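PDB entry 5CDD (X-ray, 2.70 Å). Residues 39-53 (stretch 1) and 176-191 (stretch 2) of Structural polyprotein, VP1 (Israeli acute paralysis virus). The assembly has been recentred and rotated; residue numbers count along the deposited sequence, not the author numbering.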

ATOM      1  N   LEU A  39       6.907 -12.579  35.209  1.00 26.37           N
ATOM      2  CA  LEU A  39       8.338 -12.685  35.473  1.00 25.55           C
ATOM      3  C   LEU A  39       9.131 -13.271  34.308  1.00 25.39           C
ATOM      4  O   LEU A  39      10.347 -13.111  34.245  1.00 25.81           O
ATOM      5  N   ARG A  40       8.454 -13.943  33.383  1.00 25.02           N
ATOM      6  CA  ARG A  40       9.157 -14.524  32.251  1.00 24.81           C
ATOM      7  C   ARG A  40       9.754 -13.428  31.381  1.00 25.59           C
ATOM      8  O   ARG A  40      10.729 -13.652  30.673  1.00 24.87           O
ATOM      9  N   THR A  41       9.162 -12.239  31.441  1.00 27.20           N
ATOM     10  CA  THR A  41       9.651 -11.114  30.660  1.00 26.96           C
ATOM     11  C   THR A  41      11.046 -10.721  31.119  1.00 27.29           C
ATOM     12  O   THR A  41      11.797 -10.100  30.375  1.00 29.14           O
ATOM     13  N   LEU A  42      11.400 -11.094  32.343  1.00 26.89           N
ATOM     14  CA  LEU A  42      12.711 -10.766  32.882  1.00 26.02           C
ATOM     15  C   LEU A  42      13.735 -11.776  32.412  1.00 26.65           C
ATOM     16  O   LEU A  42      14.913 -11.676  32.737  1.00 28.24           O
ATOM     17  N   LEU A  43      13.271 -12.756  31.643  1.00 27.10           N
ATOM     18  CA  LEU A  43      14.148 -13.776  31.088  1.00 26.47           C
ATOM     19  C   LEU A  43      14.440 -13.389  29.640  1.00 27.10           C
ATOM     20  O   LEU A  43      15.049 -14.149  28.883  1.00 28.46           O
ATOM     21  N   ARG A  44      13.979 -12.197  29.266  1.00 26.42           N
ATOM     22  CA  ARG A  44      14.183 -11.654  27.928  1.00 26.52           C
ATOM     23  C   ARG A  44      15.104 -10.447  28.066  1.00 27.37           C
ATOM     24  O   ARG A  44      15.898 -10.143  27.175  1.00 28.59           O
ATOM     25  N   THR A  45      14.986  -9.765  29.200  1.00 27.10           N
ATOM     26  CA  THR A  45      15.817  -8.605  29.496  1.00 27.08           C
ATOM     27  C   THR A  45      17.219  -9.099  29.839  1.00 27.36           C
ATOM     28  O   THR A  45      17.370 -10.089  30.556  1.00 29.43           O
ATOM     29  N   PHE A  46      18.239  -8.419  29.330  1.00 27.00           N
ATOM     30  CA  PHE A  46      19.614  -8.812  29.611  1.00 26.23           C
ATOM     31  C   PHE A  46      20.124  -8.166  30.885  1.00 26.62           C
ATOM     32  O   PHE A  46      19.793  -7.019  31.189  1.00 28.56           O
ATOM     33  N   ARG A  47      20.934  -8.911  31.627  1.00 26.56           N
ATOM     34  CA  ARG A  47      21.513  -8.424  32.873  1.00 25.76           C
ATOM     35  C   ARG A  47      22.927  -8.976  32.984  1.00 26.96           C
ATOM     36  O   ARG A  47      23.187 -10.110  32.580  1.00 26.58           O
ATOM     37  N   THR A  48      23.843  -8.175  33.520  1.00 29.48           N
ATOM     38  CA  THR A  48      25.227  -8.613  33.653  1.00 31.36           C
ATOM     39  C   THR A  48      25.374  -9.676  34.731  1.00 31.45           C
ATOM     40  O   THR A  48      24.710  -9.620  35.766  1.00 31.33           O
ATOM     41  N   ILE A  49      26.235 -10.656  34.473  1.00 31.87           N
ATOM     42  CA  ILE A  49      26.490 -11.722  35.431  1.00 32.58           C
ATOM     43  C   ILE A  49      27.926 -11.618  35.915  1.00 33.47           C
ATOM     44  O   ILE A  49      28.318 -12.275  36.872  1.00 34.40           O
ATOM     45  N   THR A  50      28.706 -10.784  35.238  1.00 34.55           N
ATOM     46  CA  THR A  50      30.101 -10.553  35.590  1.00 35.68           C
ATOM     47  C   THR A  50      30.596  -9.314  34.862  1.00 37.03           C
ATOM     48  O   THR A  50      30.495  -9.222  33.641  1.00 37.59           O
ATOM     49  N   ASP A  51      31.117  -8.350  35.612  1.00 38.55           N
ATOM     50  CA  ASP A  51      31.619  -7.128  35.005  1.00 40.03           C
ATOM     51  C   ASP A  51      33.033  -7.340  34.493  1.00 39.56           C
ATOM     52  O   ASP A  51      33.658  -6.417  33.977  1.00 39.52           O
ATOM     53  N   ASN A  52      33.544  -8.559  34.636  1.00 39.11           N
ATOM     54  CA  ASN A  52      34.896  -8.842  34.176  1.00 39.41           C
ATOM     55  C   ASN A  52      35.202 -10.331  34.068  1.00 38.79           C
ATOM     56  O   ASN A  52      35.442 -10.999  35.072  1.00 39.67           O
ATOM     57  N   TRP A  53      35.202 -10.844  32.845  1.00 37.35           N
ATOM     58  CA  TRP A  53      35.491 -12.251  32.617  1.00 35.91           C
ATOM     59  C   TRP A  53      36.855 -12.358  31.950  1.00 36.14           C
ATOM     60  O   TRP A  53      37.005 -12.060  30.766  1.00 35.99           O
ATOM     61  N   THR A 176      41.545 -11.999  26.478  1.00 42.51           N
ATOM     62  CA  THR A 176      40.442 -11.066  26.617  1.00 41.11           C
ATOM     63  C   THR A 176      39.925 -10.843  28.029  1.00 40.49           C
ATOM     64  O   THR A 176      40.269 -11.552  28.971  1.00 41.25           O
ATOM     65  N   THR A 177      39.088  -9.822  28.142  1.00 39.32           N
ATOM     66  CA  THR A 177      38.448  -9.437  29.384  1.00 39.16           C
ATOM     67  C   THR A 177      37.169  -8.715  28.966  1.00 37.89           C
ATOM     68  O   THR A 177      37.222  -7.667  28.325  1.00 38.27           O
ATOM     69  N   GLN A 178      36.015  -9.285  29.301  1.00 36.61           N
ATOM     70  CA  GLN A 178      34.756  -8.667  28.904  1.00 34.74           C
ATOM     71  C   GLN A 178      33.663  -8.693  29.957  1.00 32.82           C
ATOM     72  O   GLN A 178      33.718  -9.455  30.924  1.00 31.86           O
ATOM     73  N   ILE A 179      32.669  -7.836  29.750  1.00 31.51           N
ATOM     74  CA  ILE A 179      31.515  -7.762  30.630  1.00 30.00           C
ATOM     75  C   ILE A 179      30.522  -8.736  30.008  1.00 30.08           C
ATOM     76  O   ILE A 179      30.169  -8.605  28.836  1.00 30.96           O
ATOM     77  N   VAL A 180      30.088  -9.719  30.783  1.00 28.89           N
ATOM     78  CA  VAL A 180      29.157 -10.707  30.266  1.00 28.32           C
ATOM     79  C   VAL A 180      27.734 -10.499  30.772  1.00 28.21           C
ATOM     80  O   VAL A 180      27.496 -10.389  31.976  1.00 28.46           O
ATOM     81  N   ALA A 181      26.795 -10.439  29.835  1.00 27.53           N
ATOM     82  CA  ALA A 181      25.384 -10.262  30.154  1.00 26.21           C
ATOM     83  C   ALA A 181      24.615 -11.358  29.429  1.00 26.29           C
ATOM     84  O   ALA A 181      24.905 -11.659  28.272  1.00 28.22           O
ATOM     85  N   ARG A 182      23.641 -11.962  30.102  1.00 26.16           N
ATOM     86  CA  ARG A 182      22.864 -13.026  29.482  1.00 26.55           C
ATOM     87  C   ARG A 182      21.360 -12.870  29.649  1.00 26.27           C
ATOM     88  O   ARG A 182      20.878 -11.969  30.337  1.00 26.30           O
ATOM     89  N   ALA A 183      20.634 -13.776  29.004  1.00 26.35           N
ATOM     90  CA  ALA A 183      19.178 -13.817  29.035  1.00 26.27           C
ATOM     91  C   ALA A 183      18.790 -15.072  28.271  1.00 26.80           C
ATOM     92  O   ALA A 183      19.646 -15.724  27.674  1.00 28.15           O
ATOM     93  N   GLY A 184      17.512 -15.425  28.299  1.00 26.91           N
ATOM     94  CA  GLY A 184      17.076 -16.601  27.572  1.00 28.11           C
ATOM     95  C   GLY A 184      16.627 -16.181  26.188  1.00 28.25           C
ATOM     96  O   GLY A 184      16.391 -14.997  25.956  1.00 28.91           O
ATOM     97  N   ASN A 185      16.524 -17.124  25.257  1.00 28.86           N
ATOM     98  CA  ASN A 185      16.070 -16.769  23.919  1.00 29.51           C
ATOM     99  C   ASN A 185      14.560 -16.568  24.020  1.00 30.11           C
ATOM    100  O   ASN A 185      14.007 -16.596  25.118  1.00 30.08           O
ATOM    101  N   ASP A 186      13.886 -16.364  22.897  1.00 31.37           N
ATOM    102  CA  ASP A 186      12.450 -16.117  22.936  1.00 32.86           C
ATOM    103  C   ASP A 186      11.603 -17.335  23.327  1.00 31.92           C
ATOM    104  O   ASP A 186      10.375 -17.261  23.345  1.00 32.27           O
ATOM    105  N   ASP A 187      12.257 -18.449  23.655  1.00 30.99           N
ATOM    106  CA  ASP A 187      11.550 -19.669  24.052  1.00 29.80           C
ATOM    107  C   ASP A 187      11.891 -20.121  25.472  1.00 28.45           C
ATOM    108  O   ASP A 187      11.222 -20.994  26.028  1.00 28.16           O
ATOM    109  N   PHE A 188      12.929 -19.528  26.055  1.00 26.66           N
ATOM    110  CA  PHE A 188      13.373 -19.895  27.395  1.00 24.36           C
ATOM    111  C   PHE A 188      12.363 -19.602  28.496  1.00 24.39           C
ATOM    112  O   PHE A 188      11.780 -18.519  28.549  1.00 25.23           O
ATOM    113  N   THR A 189      12.180 -20.576  29.384  1.00 24.72           N
ATOM    114  CA  THR A 189      11.255 -20.441  30.501  1.00 23.73           C
ATOM    115  C   THR A 189      11.546 -21.485  31.577  1.00 23.38           C
ATOM    116  O   THR A 189      12.198 -22.501  31.317  1.00 22.21           O
ATOM    117  N   PHE A 190      11.068 -21.212  32.787  1.00 23.55           N
ATOM    118  CA  PHE A 190      11.221 -22.127  33.911  1.00 23.53           C
ATOM    119  C   PHE A 190       9.865 -22.779  34.135  1.00 25.97           C
ATOM    120  O   PHE A 190       8.840 -22.259  33.694  1.00 26.63           O
ATOM    121  N   GLY A 191       9.856 -23.911  34.828  1.00 27.60           N
ATOM    122  CA  GLY A 191       8.605 -24.603  35.076  1.00 29.03           C
ATOM    123  C   GLY A 191       8.590 -25.407  36.355  1.00 30.04           C
ATOM    124  O   GLY A 191       9.639 -25.775  36.881  1.00 31.75           O
TER

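Read from its 3-10 segment onward, stretch 1 first reaches across with long side chains. Arg40 leaves its backbone sideways, but an extended t, t start brings NE to Thr189 OG1 at 2.8 Å, a nearly straight hydrogen bond in the guanidinium plane. Leu43 (m, t) packs against two aromatics, its CD1 3.9 Å from Phe188 CD2 and its CD2 3.7 Å from Phe190 CE2. Arg44 starts away, yet its m, m, t chain curls back so that NH1 and NH2 both donate to Phe188 O, at 3.1 and 2.9 Å, clamping the turn that begins at Asn185; NE also forms a long salt bridge with Asp186 OD1, 3.5 Å, though the position of OD1 is less certain. One water has its O 2.9 Å from both Arg44 O and Gly184 O and links the two carbonyls.

Phe46 (m) offers a ring face to a small partner: Ala183 CB sits 3.6 Å from the ring centroid, almost on its normal. Along the antiparallel strands, Thr48 (p) sets CG2 3.9 Å from Ile179 CG2. At the first bulge Ile49 (p, t) points toward stretch 2, its CD1 3.7 Å from Val180 CG1 and its CG2 3.6 Å from Arg182 NE. Val180 (t) also receives Thr50 CG2, 3.4 Å from its CB, and Trp53 CB (t), 3.7 Å from its CG2.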

ATOM      1  CB  LEU A  39       8.580 -13.518  36.736  1.00 24.38           C
ATOM      2  CG  LEU A  39       8.030 -12.929  38.037  1.00 24.44           C
ATOM      3  CD1 LEU A  39       8.202 -13.929  39.164  1.00 23.24           C
ATOM      4  CD2 LEU A  39       8.741 -11.621  38.355  1.00 23.19           C
ATOM      5  CB  ARG A  40       8.224 -15.398  31.417  1.00 23.63           C
ATOM      6  CG  ARG A  40       8.940 -16.101  30.286  1.00 25.03           C
ATOM      7  CD  ARG A  40       8.009 -17.005  29.482  1.00 24.92           C
ATOM      8  NE  ARG A  40       7.446 -18.091  30.277  1.00 24.66           N
ATOM      9  CZ  ARG A  40       6.225 -18.089  30.797  1.00 26.11           C
ATOM     10  NH1 ARG A  40       5.433 -17.055  30.598  1.00 26.05           N
ATOM     11  NH2 ARG A  40       5.808 -19.116  31.524  1.00 26.00           N
ATOM     12  CB  THR A  41       8.727  -9.888  30.785  1.00 26.01           C
ATOM     13  OG1 THR A  41       8.733  -9.413  32.134  1.00 28.83           O
ATOM     14  CG2 THR A  41       7.299 -10.247  30.383  1.00 23.04           C
ATOM     15  CB  LEU A  42      12.666 -10.722  34.411  1.00 24.24           C
ATOM     16  CG  LEU A  42      11.673  -9.704  34.987  1.00 23.28           C
ATOM     17  CD1 LEU A  42      11.698  -9.773  36.501  1.00 24.45           C
ATOM     18  CD2 LEU A  42      12.024  -8.297  34.517  1.00 21.25           C
ATOM     19  CB  LEU A  43      13.486 -15.156  31.140  1.00 25.51           C
ATOM     20  CG  LEU A  43      13.216 -15.753  32.523  1.00 24.43           C
ATOM     21  CD1 LEU A  43      12.573 -17.118  32.370  1.00 22.31           C
ATOM     22  CD2 LEU A  43      14.516 -15.862  33.298  1.00 24.00           C
ATOM     23  CB  ARG A  44      12.846 -11.228  27.315  1.00 25.79           C
ATOM     24  CG  ARG A  44      11.863 -12.372  27.133  1.00 26.55           C
ATOM     25  CD  ARG A  44      12.341 -13.358  26.077  1.00 26.82           C
ATOM     26  NE  ARG A  44      11.472 -14.528  25.994  1.00 28.35           N
ATOM     27  CZ  ARG A  44      11.485 -15.536  26.862  1.00 27.00           C
ATOM     28  NH1 ARG A  44      12.330 -15.526  27.882  1.00 26.42           N
ATOM     29  NH2 ARG A  44      10.646 -16.552  26.713  1.00 25.90           N
ATOM     30  CB  THR A  45      15.289  -7.829  30.715  1.00 25.82           C
ATOM     31  OG1 THR A  45      15.224  -8.709  31.844  1.00 25.96           O
ATOM     32  CG2 THR A  45      13.909  -7.271  30.442  1.00 24.90           C
ATOM     33  CB  PHE A  46      20.538  -8.436  28.451  1.00 26.03           C
ATOM     34  CG  PHE A  46      20.436  -9.356  27.269  1.00 25.33           C
ATOM     35  CD1 PHE A  46      19.324  -9.323  26.435  1.00 25.72           C
ATOM     36  CD2 PHE A  46      21.451 -10.268  26.997  1.00 23.67           C
ATOM     37  CE1 PHE A  46      19.224 -10.187  25.346  1.00 25.10           C
ATOM     38  CE2 PHE A  46      21.360 -11.133  25.913  1.00 25.23           C
ATOM     39  CZ  PHE A  46      20.244 -11.092  25.086  1.00 24.73           C
ATOM     40  CB  ARG A  47      20.667  -8.884  34.061  1.00 23.36           C
ATOM     41  CG  ARG A  47      19.343  -8.144  34.199  1.00 20.62           C
ATOM     42  CD  ARG A  47      19.570  -6.716  34.658  1.00 19.89           C
ATOM     43  NE  ARG A  47      18.321  -5.994  34.888  1.00 20.67           N
ATOM     44  CZ  ARG A  47      17.569  -5.462  33.929  1.00 20.09           C
ATOM     45  NH1 ARG A  47      17.937  -5.566  32.658  1.00 20.47           N
ATOM     46  NH2 ARG A  47      16.452  -4.817  34.242  1.00 18.05           N
ATOM     47  CB  THR A  48      26.175  -7.434  33.988  1.00 31.55           C
ATOM     48  OG1 THR A  48      25.820  -6.871  35.256  1.00 36.11           O
ATOM     49  CG2 THR A  48      26.080  -6.358  32.922  1.00 31.90           C
ATOM     50  CB  ILE A  49      26.265 -13.111  34.804  1.00 31.90           C
ATOM     51  CG1 ILE A  49      27.129 -13.272  33.548  1.00 30.53           C
ATOM     52  CG2 ILE A  49      24.801 -13.283  34.474  1.00 32.31           C
ATOM     53  CD1 ILE A  49      26.996 -14.623  32.857  1.00 26.14           C
ATOM     54  CB  THR A  50      31.009 -11.750  35.209  1.00 34.91           C
ATOM     55  OG1 THR A  50      32.354 -11.476  35.618  1.00 33.72           O
ATOM     56  CG2 THR A  50      30.995 -11.985  33.710  1.00 35.53           C
ATOM     57  CB  ASP A  51      31.601  -5.981  36.019  1.00 43.45           C
ATOM     58  CG  ASP A  51      30.199  -5.655  36.508  1.00 47.44           C
ATOM     59  OD1 ASP A  51      29.383  -5.154  35.703  1.00 49.56           O
ATOM     60  OD2 ASP A  51      29.914  -5.901  37.700  1.00 49.56           O
ATOM     61  CB  ASN A  52      35.912  -8.185  35.112  1.00 40.30           C
ATOM     62  CG  ASN A  52      37.274  -8.031  34.470  1.00 41.30           C
ATOM     63  OD1 ASN A  52      37.412  -7.367  33.444  1.00 43.23           O
ATOM     64  ND2 ASN A  52      38.290  -8.639  35.071  1.00 41.17           N
ATOM     65  CB  TRP A  53      34.413 -12.877  31.733  1.00 34.66           C
ATOM     66  CG  TRP A  53      34.483 -14.371  31.677  1.00 34.40           C
ATOM     67  CD1 TRP A  53      34.795 -15.215  32.705  1.00 33.98           C
ATOM     68  CD2 TRP A  53      34.174 -15.206  30.554  1.00 34.75           C
ATOM     69  NE1 TRP A  53      34.700 -16.522  32.294  1.00 34.14           N
ATOM     70  CE2 TRP A  53      34.320 -16.547  30.978  1.00 34.90           C
ATOM     71  CE3 TRP A  53      33.786 -14.952  29.230  1.00 35.10           C
ATOM     72  CZ2 TRP A  53      34.091 -17.635  30.124  1.00 33.51           C
ATOM     73  CZ3 TRP A  53      33.558 -16.035  28.381  1.00 34.09           C
ATOM     74  CH2 TRP A  53      33.711 -17.358  28.834  1.00 34.16           C
ATOM     75  CB  THR A 176      39.245 -11.498  25.748  1.00 40.32           C
ATOM     76  OG1 THR A 176      38.870 -12.844  26.070  1.00 39.55           O
ATOM     77  CG2 THR A 176      39.608 -11.414  24.283  1.00 39.41           C
ATOM     78  CB  THR A 177      39.348  -8.498  30.211  1.00 39.61           C
ATOM     79  OG1 THR A 177      38.625  -8.048  31.360  1.00 42.85           O
ATOM     80  CG2 THR A 177      39.802  -7.301  29.385  1.00 39.20           C
ATOM     81  CB  GLN A 178      34.214  -9.337  27.636  1.00 36.26           C
ATOM     82  CG  GLN A 178      35.278  -9.893  26.707  1.00 39.30           C
ATOM     83  CD  GLN A 178      35.623 -11.339  27.013  1.00 38.95           C
ATOM     84  OE1 GLN A 178      35.802 -11.724  28.168  1.00 39.78           O
ATOM     85  NE2 GLN A 178      35.729 -12.146  25.969  1.00 39.06           N
ATOM     86  CB  ILE A 179      30.894  -6.353  30.640  1.00 28.49           C
ATOM     87  CG1 ILE A 179      31.933  -5.324  31.095  1.00 28.49           C
ATOM     88  CG2 ILE A 179      29.691  -6.331  31.562  1.00 26.92           C
ATOM     89  CD1 ILE A 179      31.468  -3.888  30.994  1.00 25.41           C
ATOM     90  CB  VAL A 180      29.616 -12.136  30.629  1.00 27.66           C
ATOM     91  CG1 VAL A 180      28.714 -13.159  29.963  1.00 26.53           C
ATOM     92  CG2 VAL A 180      31.061 -12.340  30.205  1.00 27.02           C
ATOM     93  CB  ALA A 181      24.911  -8.896  29.693  1.00 24.05           C
ATOM     94  CB  ARG A 182      23.278 -14.387  30.044  1.00 27.97           C
ATOM     95  CG  ARG A 182      22.922 -14.577  31.505  1.00 28.55           C
ATOM     96  CD  ARG A 182      23.177 -16.001  31.955  1.00 29.75           C
ATOM     97  NE  ARG A 182      22.889 -16.170  33.376  1.00 31.61           N
ATOM     98  CZ  ARG A 182      23.007 -17.319  34.032  1.00 32.22           C
ATOM     99  NH1 ARG A 182      23.406 -18.412  33.394  1.00 31.92           N
ATOM    100  NH2 ARG A 182      22.729 -17.372  35.329  1.00 32.82           N
ATOM    101  CB  ALA A 183      18.596 -12.586  28.353  1.00 24.30           C
ATOM    102  CB  ASN A 185      16.444 -17.860  22.903  1.00 29.60           C
ATOM    103  CG  ASN A 185      15.619 -19.116  23.052  1.00 30.77           C
ATOM    104  OD1 ASN A 185      15.068 -19.394  24.117  1.00 33.54           O
ATOM    105  ND2 ASN A 185      15.545 -19.898  21.984  1.00 31.49           N
ATOM    106  CB  ASP A 186      11.995 -15.545  21.587  1.00 36.41           C
ATOM    107  CG  ASP A 186      10.857 -14.544  21.727  1.00 40.70           C
ATOM    108  OD1 ASP A 186      10.932 -13.671  22.621  1.00 41.36           O
ATOM    109  OD2 ASP A 186       9.893 -14.619  20.933  1.00 43.63           O
ATOM    110  CB  ASP A 187      11.867 -20.822  23.089  1.00 32.12           C
ATOM    111  CG  ASP A 187      11.292 -20.611  21.700  1.00 36.22           C
ATOM    112  OD1 ASP A 187      10.075 -20.342  21.592  1.00 38.57           O
ATOM    113  OD2 ASP A 187      12.056 -20.726  20.716  1.00 36.61           O
ATOM    114  CB  PHE A 188      14.685 -19.184  27.734  1.00 23.23           C
ATOM    115  CG  PHE A 188      15.323 -19.679  28.998  1.00 21.84           C
ATOM    116  CD1 PHE A 188      16.065 -20.855  29.003  1.00 22.21           C
ATOM    117  CD2 PHE A 188      15.133 -19.004  30.198  1.00 22.43           C
ATOM    118  CE1 PHE A 188      16.605 -21.355  30.186  1.00 21.71           C
ATOM    119  CE2 PHE A 188      15.665 -19.494  31.386  1.00 22.06           C
ATOM    120  CZ  PHE A 188      16.403 -20.674  31.379  1.00 21.52           C
ATOM    121  CB  THR A 189       9.785 -20.615  30.039  1.00 23.29           C
ATOM    122  OG1 THR A 189       8.898 -20.363  31.136  1.00 21.91           O
ATOM    123  CG2 THR A 189       9.548 -22.030  29.538  1.00 22.19           C
ATOM    124  CB  PHE A 190      11.631 -21.379  35.180  1.00 22.81           C
ATOM    125  CG  PHE A 190      13.027 -20.819  35.135  1.00 20.67           C
ATOM    126  CD1 PHE A 190      14.104 -21.639  34.853  1.00 20.09           C
ATOM    127  CD2 PHE A 190      13.263 -19.474  35.376  1.00 20.32           C
ATOM    128  CE1 PHE A 190      15.397 -21.132  34.803  1.00 19.71           C
ATOM    129  CE2 PHE A 190      14.555 -18.958  35.329  1.00 20.61           C
ATOM    130  CZ  PHE A 190      15.622 -19.793  35.043  1.00 20.44           C
TER
HETATM  131  O   HOH W   1      16.179 -12.252  25.165  1.00 20.11           O